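Local coordinates for protein LP04448p (Drosophila melanogaster, PDB 2QK2) that probably binds tubulin through this HEAT-repeat TOG domain, one of those with which XMAP215-family proteins act at microtubule plus ends, at residues Asp11-Met16 with Gly52-Leu57; Lys27-Arg32 with Asp68-Leu73; Glu34-Leu39 with Ala75-Cys80; Lys79-Leu84 with Arg119-Ala124. All coordinates share one frame; numbering follows the deposited sequence.

Contact 1. Residues Asp11-Met16 with Gly52-Leu57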
loop_
_atom_site.group_PDB
_atom_site.type_symbol
_atom_site.label_atom_id
_atom_site.label_comp_id
_atom_site.label_asym_id
_atom_site.label_seq_id
_atom_site.Cartn_x
_atom_site.Cartn_y
_atom_site.Cartn_z
ATOM N N ASP A 11 17.229 14.060 -11.780
ATOM C CA ASP A 11 16.691 13.447 -12.987
ATOM C C ASP A 11 17.254 12.035 -13.097
ATOM O O ASP A 11 18.249 11.819 -13.791
ATOM C CB ASP A 11 17.117 14.259 -14.212
ATOM C CG ASP A 11 16.586 13.684 -15.513
ATOM O OD1 ASP A 11 16.214 12.494 -15.543
ATOM O OD2 ASP A 11 16.554 14.423 -16.517
ATOM N N ILE A 12 16.634 11.075 -12.419
ATOM C CA ILE A 12 17.125 9.704 -12.478
ATOM C C ILE A 12 16.745 9.007 -13.784
ATOM O O ILE A 12 17.374 8.026 -14.175
ATOM C CB ILE A 12 16.602 8.845 -11.300
ATOM C CG1 ILE A 12 15.077 8.765 -11.345
ATOM C CG2 ILE A 12 17.095 9.418 -9.978
ATOM C CD1 ILE A 12 14.512 7.687 -10.443
ATOM N N LEU A 13 15.715 9.505 -14.456
ATOM C CA LEU A 13 15.304 8.890 -15.709
ATOM C C LEU A 13 16.437 8.936 -16.732
ATOM O O LEU A 13 16.637 7.987 -17.489
ATOM C CB LEU A 13 14.060 9.588 -16.265
ATOM C CG LEU A 13 12.764 9.279 -15.511
ATOM C CD1 LEU A 13 11.639 10.163 -16.037
ATOM C CD2 LEU A 13 12.423 7.798 -15.660
ATOM N N SER A 14 17.189 10.032 -16.742
ATOM C CA SER A 14 18.290 10.168 -17.689
ATOM C C SER A 14 19.544 9.445 -17.219
ATOM O O SER A 14 20.513 9.333 -17.965
ATOM C CB SER A 14 18.608 11.646 -17.925
ATOM O OG SER A 14 18.991 12.284 -16.721
ATOM N N LYS A 15 19.519 8.939 -15.987
ATOM C CA LYS A 15 20.675 8.243 -15.433
ATOM C C LYS A 15 20.599 6.732 -15.524
ATOM O O LYS A 15 21.580 6.041 -15.266
ATOM C CB LYS A 15 20.880 8.640 -13.975
ATOM C CG LYS A 15 21.218 10.100 -13.778
ATOM C CD LYS A 15 21.534 10.379 -12.325
ATOM C CE LYS A 15 21.931 11.825 -12.122
ATOM N NZ LYS A 15 22.314 12.066 -10.704
HETATM N N MSE A 16 19.439 6.205 -15.887
HETATM C CA MSE A 16 19.301 4.764 -15.991
HETATM C C MSE A 16 20.062 4.184 -17.163
HETATM O O MSE A 16 20.253 4.841 -18.180
HETATM C CB MSE A 16 17.833 4.392 -16.079
HETATM C CG MSE A 16 17.249 4.094 -14.710
HETATM SE SE MSE A 16 15.437 4.547 -14.676
HETATM C CE MSE A 16 14.769 3.171 -15.838
ATOM N N GLY A 52 8.751 14.175 -14.376
ATOM C CA GLY A 52 9.090 13.474 -15.603
ATOM C C GLY A 52 8.056 12.444 -16.004
ATOM O O GLY A 52 7.025 12.313 -15.347
ATOM N N GLU A 53 8.327 11.716 -17.084
ATOM C CA GLU A 53 7.409 10.687 -17.566
ATOM C C GLU A 53 7.801 9.342 -16.960
ATOM O O GLU A 53 8.600 8.608 -17.536
ATOM C CB GLU A 53 7.474 10.594 -19.093
ATOM C CG GLU A 53 7.154 11.897 -19.817
ATOM C CD GLU A 53 5.801 12.451 -19.435
ATOM O OE1 GLU A 53 4.821 11.674 -19.452
ATOM O OE2 GLU A 53 5.716 13.657 -19.119
ATOM N N TYR A 54 7.230 9.015 -15.805
ATOM C CA TYR A 54 7.560 7.761 -15.128
ATOM C C TYR A 54 6.662 6.593 -15.510
ATOM O O TYR A 54 6.851 5.471 -15.027
ATOM C CB TYR A 54 7.519 7.964 -13.608
ATOM C CG TYR A 54 8.612 8.871 -13.093
ATOM C CD1 TYR A 54 8.405 10.245 -12.947
ATOM C CD2 TYR A 54 9.868 8.357 -12.776
ATOM C CE1 TYR A 54 9.438 11.087 -12.494
ATOM C CE2 TYR A 54 10.896 9.176 -12.329
ATOM C CZ TYR A 54 10.678 10.538 -12.188
ATOM O OH TYR A 54 11.709 11.336 -11.741
ATOM N N GLY A 55 5.693 6.846 -16.379
ATOM C CA GLY A 55 4.781 5.792 -16.786
ATOM C C GLY A 55 5.439 4.482 -17.204
ATOM O O GLY A 55 5.035 3.405 -16.750
ATOM N N ALA A 56 6.448 4.561 -18.071
ATOM C CA ALA A 56 7.128 3.357 -18.553
ATOM C C ALA A 56 7.797 2.606 -17.410
ATOM O O ALA A 56 7.755 1.376 -17.354
ATOM C CB ALA A 56 8.173 3.723 -19.631
ATOM N N LEU A 57 8.412 3.349 -16.496
ATOM C CA LEU A 57 9.088 2.735 -15.363
ATOM C C LEU A 57 8.084 2.042 -14.439
ATOM O O LEU A 57 8.297 0.905 -14.016
ATOM C CB LEU A 57 9.891 3.789 -14.585
ATOM C CG LEU A 57 10.622 3.268 -13.341
ATOM C CD1 LEU A 57 11.500 2.072 -13.709
ATOM C CD2 LEU A 57 11.456 4.386 -12.727
HETATM O O HOH W 1 13.849 11.691 -13.517
#
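Leu13 lies obliquely across the ring of Tyr54. Its CD1 sits almost centrally over one face, 4.0 Å from the centroid of the Tyr54 ring and 13° off the normal, a CH-pi contact. The branch point packs nearer the rim, with Leu13 CG 3.7 Å from Tyr54 CE2. Ile12 meets the same ring differently. Its CG1 comes to the edge near the hydroxyl, 4.3 Å from Tyr54 OH. Gly52 fits close beside Leu13, and a side chain there would run into Leu13 CD1. Selenomethionine Met16 is bent at its outer torsions, so that its CE meets Leu57 CD1 at 4.1 Å, methyl to methyl.

The polar end of Tyr54 is held twice. Its OH is hydrogen-bonded to the carbonyl of Glu50. It also accepts from a water, whose oxygen lies 2.8 Å from Tyr54 OH and accepts from Leu13 N at 3.0 Å. This water links the Leu13 amide to the Tyr54 hydroxyl across the contact, where no direct hydrogen bond joins the two segments. Asp11 shapes the turn that presents Leu13: Asp11 OD1 accepts from Ser14 N at 2.9 Å, the N-H coming from above the carboxylate plane. This is an Asx motif. It opens the short turn of the N-terminal loop, which packs against the start of helix 55-67 at the N-terminal end of the HEAT-repeat TOG domain.

Contact 2. Residues Lys27-Arg32 with Asp68-Leu73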
loop_
_atom_site.group_PDB
_atom_site.type_symbol
_atom_site.label_atom_id
_atom_site.label_comp_id
_atom_site.label_asym_id
_atom_site.label_seq_id
_atom_site.Cartn_x
_atom_site.Cartn_y
_atom_site.Cartn_z
ATOM N N LYS A 27 15.331 -13.760 -19.993
ATOM C CA LYS A 27 14.837 -14.951 -19.317
ATOM C C LYS A 27 15.658 -15.283 -18.077
ATOM O O LYS A 27 15.143 -15.850 -17.118
ATOM C CB LYS A 27 14.867 -16.156 -20.260
ATOM C CG LYS A 27 13.796 -16.140 -21.328
ATOM C CD LYS A 27 13.779 -17.457 -22.082
ATOM C CE LYS A 27 12.592 -17.541 -23.031
ATOM N NZ LYS A 27 12.564 -18.852 -23.744
ATOM N N LYS A 28 16.939 -14.937 -18.108
ATOM C CA LYS A 28 17.826 -15.219 -16.986
ATOM C C LYS A 28 17.572 -14.190 -15.885
ATOM O O LYS A 28 17.814 -12.992 -16.071
ATOM C CB LYS A 28 19.281 -15.167 -17.458
ATOM C CG LYS A 28 20.241 -15.947 -16.583
ATOM C CD LYS A 28 21.638 -15.994 -17.195
ATOM C CE LYS A 28 22.589 -16.797 -16.319
ATOM N NZ LYS A 28 23.953 -16.894 -16.917
ATOM N N TRP A 29 17.086 -14.659 -14.739
ATOM C CA TRP A 29 16.763 -13.764 -13.632
ATOM C C TRP A 29 17.902 -12.845 -13.190
ATOM O O TRP A 29 17.654 -11.717 -12.755
ATOM C CB TRP A 29 16.230 -14.554 -12.428
ATOM C CG TRP A 29 17.284 -15.175 -11.561
ATOM C CD1 TRP A 29 17.907 -16.377 -11.753
ATOM C CD2 TRP A 29 17.839 -14.622 -10.358
ATOM N NE1 TRP A 29 18.814 -16.607 -10.743
ATOM C CE2 TRP A 29 18.792 -15.548 -9.874
ATOM C CE3 TRP A 29 17.622 -13.435 -9.642
ATOM C CZ2 TRP A 29 19.531 -15.323 -8.704
ATOM C CZ3 TRP A 29 18.357 -13.211 -8.476
ATOM C CH2 TRP A 29 19.300 -14.153 -8.021
ATOM N N THR A 30 19.144 -13.307 -13.308
ATOM C CA THR A 30 20.281 -12.485 -12.904
ATOM C C THR A 30 20.444 -11.261 -13.793
ATOM O O THR A 30 21.032 -10.264 -13.381
ATOM C CB THR A 30 21.603 -13.289 -12.896
ATOM O OG1 THR A 30 21.720 -14.043 -14.109
ATOM C CG2 THR A 30 21.635 -14.232 -11.708
ATOM N N LEU A 31 19.923 -11.328 -15.013
ATOM C CA LEU A 31 20.014 -10.184 -15.908
ATOM C C LEU A 31 18.919 -9.193 -15.524
ATOM O O LEU A 31 19.133 -7.980 -15.544
ATOM C CB LEU A 31 19.859 -10.618 -17.370
ATOM C CG LEU A 31 20.991 -11.483 -17.940
ATOM C CD1 LEU A 31 20.747 -11.746 -19.426
ATOM C CD2 LEU A 31 22.326 -10.773 -17.747
ATOM N N ARG A 32 17.744 -9.707 -15.173
ATOM C CA ARG A 32 16.652 -8.831 -14.767
ATOM C C ARG A 32 17.091 -8.145 -13.467
ATOM O O ARG A 32 16.863 -6.951 -13.279
ATOM C CB ARG A 32 15.358 -9.632 -14.553
ATOM C CG ARG A 32 14.887 -10.388 -15.805
ATOM C CD ARG A 32 13.386 -10.694 -15.788
ATOM N NE ARG A 32 12.996 -11.662 -14.767
ATOM C CZ ARG A 32 13.298 -12.959 -14.792
ATOM N NH1 ARG A 32 14.005 -13.473 -15.796
ATOM N NH2 ARG A 32 12.882 -13.751 -13.810
ATOM N N ASP A 68 6.589 -11.806 -12.500
ATOM C CA ASP A 68 7.864 -12.510 -12.338
ATOM C C ASP A 68 7.731 -13.726 -11.428
ATOM O O ASP A 68 7.132 -13.648 -10.354
ATOM C CB ASP A 68 8.940 -11.566 -11.796
ATOM C CG ASP A 68 10.346 -11.980 -12.213
ATOM O OD1 ASP A 68 10.811 -13.060 -11.785
ATOM O OD2 ASP A 68 10.987 -11.224 -12.975
ATOM N N SER A 69 8.286 -14.855 -11.864
ATOM C CA SER A 69 8.221 -16.083 -11.076
ATOM C C SER A 69 9.255 -16.095 -9.954
ATOM O O SER A 69 9.169 -16.899 -9.025
ATOM C CB SER A 69 8.433 -17.308 -11.975
ATOM O OG SER A 69 9.681 -17.238 -12.648
ATOM N N ASN A 70 10.226 -15.194 -10.040
ATOM C CA ASN A 70 11.289 -15.108 -9.044
ATOM C C ASN A 70 10.911 -14.133 -7.915
ATOM O O ASN A 70 10.822 -12.923 -8.139
ATOM C CB ASN A 70 12.574 -14.657 -9.745
ATOM C CG ASN A 70 13.790 -14.755 -8.857
ATOM O OD1 ASN A 70 13.847 -14.135 -7.793
ATOM N ND2 ASN A 70 14.780 -15.535 -9.292
ATOM N N VAL A 71 10.698 -14.658 -6.706
ATOM C CA VAL A 71 10.302 -13.816 -5.581
ATOM C C VAL A 71 11.339 -12.782 -5.159
ATOM O O VAL A 71 10.996 -11.771 -4.553
ATOM C CB VAL A 71 9.897 -14.659 -4.347
ATOM C CG1 VAL A 71 8.678 -15.494 -4.685
ATOM C CG2 VAL A 71 11.058 -15.548 -3.896
ATOM N N VAL A 72 12.605 -13.025 -5.474
ATOM C CA VAL A 72 13.638 -12.056 -5.130
ATOM C C VAL A 72 13.449 -10.806 -6.003
ATOM O O VAL A 72 13.635 -9.676 -5.544
ATOM C CB VAL A 72 15.054 -12.636 -5.355
ATOM C CG1 VAL A 72 16.084 -11.524 -5.344
ATOM C CG2 VAL A 72 15.371 -13.643 -4.257
ATOM N N LEU A 73 13.076 -11.025 -7.258
ATOM C CA LEU A 73 12.839 -9.934 -8.201
ATOM C C LEU A 73 11.549 -9.192 -7.838
ATOM O O LEU A 73 11.473 -7.973 -7.950
ATOM C CB LEU A 73 12.758 -10.490 -9.626
ATOM C CG LEU A 73 14.035 -10.395 -10.477
ATOM C CD1 LEU A 73 15.278 -10.531 -9.616
ATOM C CD2 LEU A 73 13.993 -11.460 -11.564
#
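Trp29 spreads one face of its indole under the amide of Asn70. Asn70 ND2 stands 3.4 Å from Trp29 CD2, offset toward the ring's rim, and the two planes are 26° apart. Thr30 CG2 covers the opposite face. Leu73 CD1 comes in at the indole edge, 3.7 Å from Trp29 CE3. The oxygen of the same amide, Asn70 OD1, caps helix 71-88 by accepting from Leu73 N at 3.2 Å.

Beside this, Arg32 and Asp68 meet tip to tip. The guanidinium grips the carboxylate side-on, with Arg32 NE 2.7 Å from Asp68 OD2 and Arg32 NH2 3.0 Å from Asp68 OD1. Both oxygens use their syn lone pairs. Asp68 OD1 turns its anti lone pair to Asn70 N at 2.8 Å, an Asx turn. Arg32 NH1 donates to the carbonyl of Glu26. An alanine in place of Asp68 would remove both bonds to Arg32 and the Asx turn, and would probably loosen the approach of Asn70 to the indole. The chemistry implies a charged, firmly oriented pair: the two-point grip fixes the rotation of both groups and would be expected to keep Asp68 ionised.

Contact 3. Residues Glu34-Leu39 with Ala75-Cys80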
loop_
_atom_site.group_PDB
_atom_site.type_symbol
_atom_site.label_atom_id
_atom_site.label_comp_id
_atom_site.label_asym_id
_atom_site.label_seq_id
_atom_site.Cartn_x
_atom_site.Cartn_y
_atom_site.Cartn_z
ATOM N N GLU A 34 20.006 -7.256 -12.560
ATOM C CA GLU A 34 20.939 -6.170 -12.836
ATOM C C GLU A 34 20.256 -4.818 -13.071
ATOM O O GLU A 34 20.738 -3.792 -12.589
ATOM C CB GLU A 34 21.844 -6.542 -14.019
ATOM C CG GLU A 34 22.637 -7.826 -13.751
ATOM C CD GLU A 34 23.692 -8.130 -14.805
ATOM O OE1 GLU A 34 23.494 -7.766 -15.984
ATOM O OE2 GLU A 34 24.715 -8.755 -14.448
ATOM N N SER A 35 19.140 -4.808 -13.797
ATOM C CA SER A 35 18.421 -3.555 -14.034
ATOM C C SER A 35 17.849 -3.019 -12.721
ATOM O O SER A 35 18.005 -1.840 -12.403
ATOM C CB SER A 35 17.270 -3.755 -15.032
ATOM O OG SER A 35 17.736 -3.812 -16.369
ATOM N N LEU A 36 17.186 -3.885 -11.957
ATOM C CA LEU A 36 16.591 -3.465 -10.690
ATOM C C LEU A 36 17.645 -2.999 -9.676
ATOM O O LEU A 36 17.399 -2.059 -8.912
ATOM C CB LEU A 36 15.725 -4.591 -10.103
ATOM C CG LEU A 36 14.514 -5.012 -10.955
ATOM C CD1 LEU A 36 13.728 -6.091 -10.233
ATOM C CD2 LEU A 36 13.613 -3.806 -11.233
ATOM N N GLU A 37 18.810 -3.649 -9.670
ATOM C CA GLU A 37 19.901 -3.271 -8.759
ATOM C C GLU A 37 20.311 -1.829 -8.989
ATOM O O GLU A 37 20.424 -1.038 -8.053
ATOM C CB GLU A 37 21.153 -4.107 -9.001
ATOM C CG GLU A 37 21.178 -5.470 -8.390
ATOM C CD GLU A 37 22.573 -6.065 -8.466
ATOM O OE1 GLU A 37 23.483 -5.526 -7.794
ATOM O OE2 GLU A 37 22.766 -7.051 -9.205
ATOM N N VAL A 38 20.577 -1.512 -10.250
ATOM C CA VAL A 38 20.993 -0.173 -10.627
ATOM C C VAL A 38 19.922 0.844 -10.263
ATOM O O VAL A 38 20.227 1.912 -9.737
ATOM C CB VAL A 38 21.296 -0.098 -12.140
ATOM C CG1 VAL A 38 21.629 1.325 -12.538
ATOM C CG2 VAL A 38 22.471 -1.013 -12.472
ATOM N N LEU A 39 18.666 0.510 -10.542
ATOM C CA LEU A 39 17.563 1.410 -10.232
ATOM C C LEU A 39 17.446 1.615 -8.727
ATOM O O LEU A 39 17.332 2.747 -8.253
ATOM C CB LEU A 39 16.240 0.855 -10.764
ATOM C CG LEU A 39 14.978 1.632 -10.360
ATOM C CD1 LEU A 39 15.013 3.041 -10.941
ATOM C CD2 LEU A 39 13.749 0.878 -10.856
ATOM N N ALA A 75 10.284 -8.815 -4.835
ATOM C CA ALA A 75 10.608 -7.975 -3.676
ATOM C C ALA A 75 11.404 -6.743 -4.085
ATOM O O ALA A 75 11.132 -5.639 -3.612
ATOM C CB ALA A 75 11.404 -8.777 -2.634
HETATM N N MSE A 76 12.398 -6.926 -4.951
HETATM C CA MSE A 76 13.205 -5.789 -5.400
HETATM C C MSE A 76 12.343 -4.775 -6.157
HETATM O O MSE A 76 12.494 -3.564 -5.982
HETATM C CB MSE A 76 14.342 -6.250 -6.320
HETATM C CG MSE A 76 15.451 -7.068 -5.650
HETATM SE SE MSE A 76 16.811 -7.517 -6.991
HETATM C CE MSE A 76 17.760 -5.846 -7.045
ATOM N N ALA A 77 11.458 -5.276 -7.012
ATOM C CA ALA A 77 10.579 -4.408 -7.790
ATOM C C ALA A 77 9.608 -3.674 -6.858
ATOM O O ALA A 77 9.281 -2.507 -7.081
ATOM C CB ALA A 77 9.812 -5.232 -8.825
ATOM N N GLY A 78 9.149 -4.360 -5.815
ATOM C CA GLY A 78 8.253 -3.735 -4.861
ATOM C C GLY A 78 8.976 -2.614 -4.133
ATOM O O GLY A 78 8.443 -1.517 -3.972
ATOM N N LYS A 79 10.204 -2.886 -3.705
ATOM C CA LYS A 79 11.008 -1.894 -2.999
ATOM C C LYS A 79 11.236 -0.671 -3.892
ATOM O O LYS A 79 11.040 0.468 -3.467
ATOM C CB LYS A 79 12.353 -2.505 -2.591
ATOM C CG LYS A 79 13.255 -1.562 -1.810
ATOM C CD LYS A 79 12.623 -1.208 -0.479
ATOM C CE LYS A 79 13.533 -0.328 0.362
ATOM N NZ LYS A 79 12.905 -0.027 1.684
ATOM N N CYS A 80 11.649 -0.909 -5.132
ATOM C CA CYS A 80 11.878 0.191 -6.069
ATOM C C CYS A 80 10.617 1.033 -6.269
ATOM O O CYS A 80 10.693 2.257 -6.354
ATOM C CB CYS A 80 12.343 -0.349 -7.426
ATOM S SG CYS A 80 14.064 -0.901 -7.467
#
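Two neighbouring helices of the HEAT-repeat array, 29-45 and 71-88, pack side by side here. The short segments run in nearly the same direction, 29° apart, with their axes 9.9 Å from each other at closest approach. Contact is made by side chains alone or by side chain on backbone, and no hydrogen bond crosses.

Selenomethionine Met76 reaches farthest. Its chain is extended through chi2 and then turns at chi3 (79°), which lays the terminal methyl against the other helix. Met76 CE lies 3.6 Å from Glu37 N and 3.9 Å from Leu36 CB. It also rests on the aliphatic part of Glu37, 3.7 Å from Glu37 CG. The carboxylate of Glu37 goes on to a salt bridge with Lys33. Leu36 answers from the other helix. Its CD1 lies against the beta carbons of two successive residues, 4.0 Å from Met76 CB and 4.2 Å from Ala77 CB.

One turn further along, Cys80 takes over. Its SG lies 3.8 Å from Leu39 CD2 and at the same distance, 3.8 Å, from Leu36 O, so the sulfur packs against both a methyl and a carbonyl.

The contact is buried, in a domain without strands. Helix 55-67 covers one flank, where Leu61 meets Leu36, Leu57 meets Leu39, and Val64 and Ile65 meet Ala77. Helix 20-24 adds Leu24 against Leu36 and Phe20 against Leu39.

Contact 4. Residues Lys79-Leu84 with Arg119-Ala124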
loop_
_atom_site.group_PDB
_atom_site.type_symbol
_atom_site.label_atom_id
_atom_site.label_comp_id
_atom_site.label_asym_id
_atom_site.label_seq_id
_atom_site.Cartn_x
_atom_site.Cartn_y
_atom_site.Cartn_z
ATOM N N LYS A 79 10.204 -2.886 -3.705
ATOM C CA LYS A 79 11.008 -1.894 -2.999
ATOM C C LYS A 79 11.236 -0.671 -3.892
ATOM O O LYS A 79 11.040 0.468 -3.467
ATOM C CB LYS A 79 12.353 -2.505 -2.591
ATOM C CG LYS A 79 13.255 -1.562 -1.810
ATOM C CD LYS A 79 12.623 -1.208 -0.479
ATOM C CE LYS A 79 13.533 -0.328 0.362
ATOM N NZ LYS A 79 12.905 -0.027 1.684
ATOM N N CYS A 80 11.649 -0.909 -5.132
ATOM C CA CYS A 80 11.878 0.191 -6.069
ATOM C C CYS A 80 10.617 1.033 -6.269
ATOM O O CYS A 80 10.693 2.257 -6.354
ATOM C CB CYS A 80 12.343 -0.349 -7.426
ATOM S SG CYS A 80 14.064 -0.901 -7.467
ATOM N N LEU A 81 9.460 0.377 -6.349
ATOM C CA LEU A 81 8.203 1.084 -6.546
ATOM C C LEU A 81 7.910 1.971 -5.334
ATOM O O LEU A 81 7.438 3.103 -5.474
ATOM C CB LEU A 81 7.060 0.087 -6.763
ATOM C CG LEU A 81 5.696 0.677 -7.144
ATOM C CD1 LEU A 81 5.815 1.510 -8.418
ATOM C CD2 LEU A 81 4.700 -0.450 -7.344
ATOM N N ALA A 82 8.207 1.451 -4.148
ATOM C CA ALA A 82 7.999 2.194 -2.909
ATOM C C ALA A 82 8.883 3.442 -2.888
ATOM O O ALA A 82 8.414 4.535 -2.582
ATOM C CB ALA A 82 8.321 1.307 -1.702
ATOM N N LEU A 83 10.161 3.279 -3.223
ATOM C CA LEU A 83 11.084 4.409 -3.224
ATOM C C LEU A 83 10.698 5.425 -4.290
ATOM O O LEU A 83 10.838 6.634 -4.088
ATOM C CB LEU A 83 12.523 3.933 -3.449
ATOM C CG LEU A 83 13.096 3.024 -2.352
ATOM C CD1 LEU A 83 14.440 2.461 -2.789
ATOM C CD2 LEU A 83 13.237 3.804 -1.061
ATOM N N LEU A 84 10.202 4.938 -5.422
ATOM C CA LEU A 84 9.787 5.826 -6.496
ATOM C C LEU A 84 8.583 6.651 -6.025
ATOM O O LEU A 84 8.536 7.872 -6.213
ATOM C CB LEU A 84 9.416 5.012 -7.742
ATOM C CG LEU A 84 8.905 5.783 -8.967
ATOM C CD1 LEU A 84 9.992 6.724 -9.488
ATOM C CD2 LEU A 84 8.492 4.790 -10.052
ATOM N N ARG A 119 3.965 -4.113 1.177
ATOM C CA ARG A 119 3.381 -3.174 2.133
ATOM C C ARG A 119 4.023 -1.801 1.959
ATOM O O ARG A 119 3.332 -0.788 1.896
ATOM C CB ARG A 119 3.599 -3.650 3.570
ATOM C CG ARG A 119 2.767 -4.855 3.975
ATOM C CD ARG A 119 3.032 -5.224 5.435
ATOM N NE ARG A 119 2.264 -6.394 5.848
ATOM C CZ ARG A 119 2.424 -7.016 7.013
ATOM N NH1 ARG A 119 3.326 -6.573 7.881
ATOM N NH2 ARG A 119 1.702 -8.091 7.303
ATOM N N GLU A 120 5.350 -1.769 1.889
ATOM C CA GLU A 120 6.056 -0.505 1.717
ATOM C C GLU A 120 5.583 0.205 0.459
ATOM O O GLU A 120 5.337 1.411 0.469
ATOM C CB GLU A 120 7.562 -0.733 1.619
ATOM C CG GLU A 120 8.224 -1.056 2.927
ATOM C CD GLU A 120 9.721 -1.235 2.772
ATOM O OE1 GLU A 120 10.365 -0.345 2.171
ATOM O OE2 GLU A 120 10.254 -2.258 3.251
ATOM N N ALA A 121 5.449 -0.555 -0.622
ATOM C CA ALA A 121 5.020 0.012 -1.890
ATOM C C ALA A 121 3.607 0.567 -1.834
ATOM O O ALA A 121 3.385 1.728 -2.181
ATOM C CB ALA A 121 5.127 -1.034 -3.004
ATOM N N ILE A 122 2.644 -0.241 -1.399
ATOM C CA ILE A 122 1.279 0.256 -1.361
ATOM C C ILE A 122 1.108 1.399 -0.359
ATOM O O ILE A 122 0.298 2.303 -0.581
ATOM C CB ILE A 122 0.253 -0.888 -1.097
ATOM C CG1 ILE A 122 -1.147 -0.411 -1.497
ATOM C CG2 ILE A 122 0.268 -1.312 0.366
ATOM C CD1 ILE A 122 -2.158 -1.522 -1.595
ATOM N N ASP A 123 1.885 1.386 0.723
ATOM C CA ASP A 123 1.799 2.454 1.717
ATOM C C ASP A 123 2.325 3.780 1.140
ATOM O O ASP A 123 1.706 4.836 1.313
ATOM C CB ASP A 123 2.594 2.087 2.981
ATOM C CG ASP A 123 1.893 1.019 3.841
ATOM O OD1 ASP A 123 0.778 0.576 3.487
ATOM O OD2 ASP A 123 2.464 0.626 4.878
ATOM N N ALA A 124 3.464 3.723 0.454
ATOM C CA ALA A 124 4.045 4.921 -0.140
ATOM C C ALA A 124 3.103 5.463 -1.211
ATOM O O ALA A 124 2.929 6.667 -1.347
ATOM C CB ALA A 124 5.414 4.597 -0.744
#
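Ala82 is the centre of the contact. Its methyl points straight at the facing helix and settles on the backbone, with Ala82 CB 3.6 Å from Ala121 CA. The alpha carbons of Ala82 and Ala121 are themselves just 3.8 Å apart. Such closeness is possible because small residues face each other: the short segments' axes approach to 7.6 Å, with an angle of 24° between their directions. Ala124 repeats the pattern from the other side, its CB lying 3.5 Å from Ala82 O.

Around this core the packing loosens. Ala121 CB touches Leu81 CB at 4.4 Å. In the direction of the polar edge, Ala82 CB meets Glu120 CB at 4.0 Å, where the acid's chain leaves the backbone.

At that edge Lys79 and Glu120 cross obliquely. The lysine starts off away from the other helix, with CG anti to the backbone N, and a bend at chi2 (64°) swings it back. Lys79 NZ then donates to Glu120 OE1 at 2.6 Å, on the syn lone pair, in a short salt bridge. A methionine in place of Lys79 would lose this charged bond and would probably leave the acid's carboxylate less firmly placed.

Helix 71-88 is thus sandwiched in a row of helices. Its other flank packs on helix 29-45, through Cys80 on Leu39 and Leu83 on Leu43. Beyond helix 112-126 stands helix 147-161, where Arg119 and Asp123 form salt bridges with Glu152 and Arg159, and Ile122 packs on Phe156. No strand takes part.

How the contacts relate
From the N terminus, contacts 1, 2 and 3 open in turn and close in the same order, so each crosses the other two and none nests. Contact 1 brings the loop before helix 20-24 to the start of helix 55-67. Contacts 2 and 3 both join helices 29-45 and 71-88, the first at their N-terminal ends and the second further along; their centres are 10 Å apart. Contact 4 begins on Lys79 and Cys80, where contact 3 ends, and carries the row on to helix 112-126. Leu57 of contact 1 touches Leu39 of contact 3 and Leu84 of contact 4, so the loop-side packing merges with the helix row.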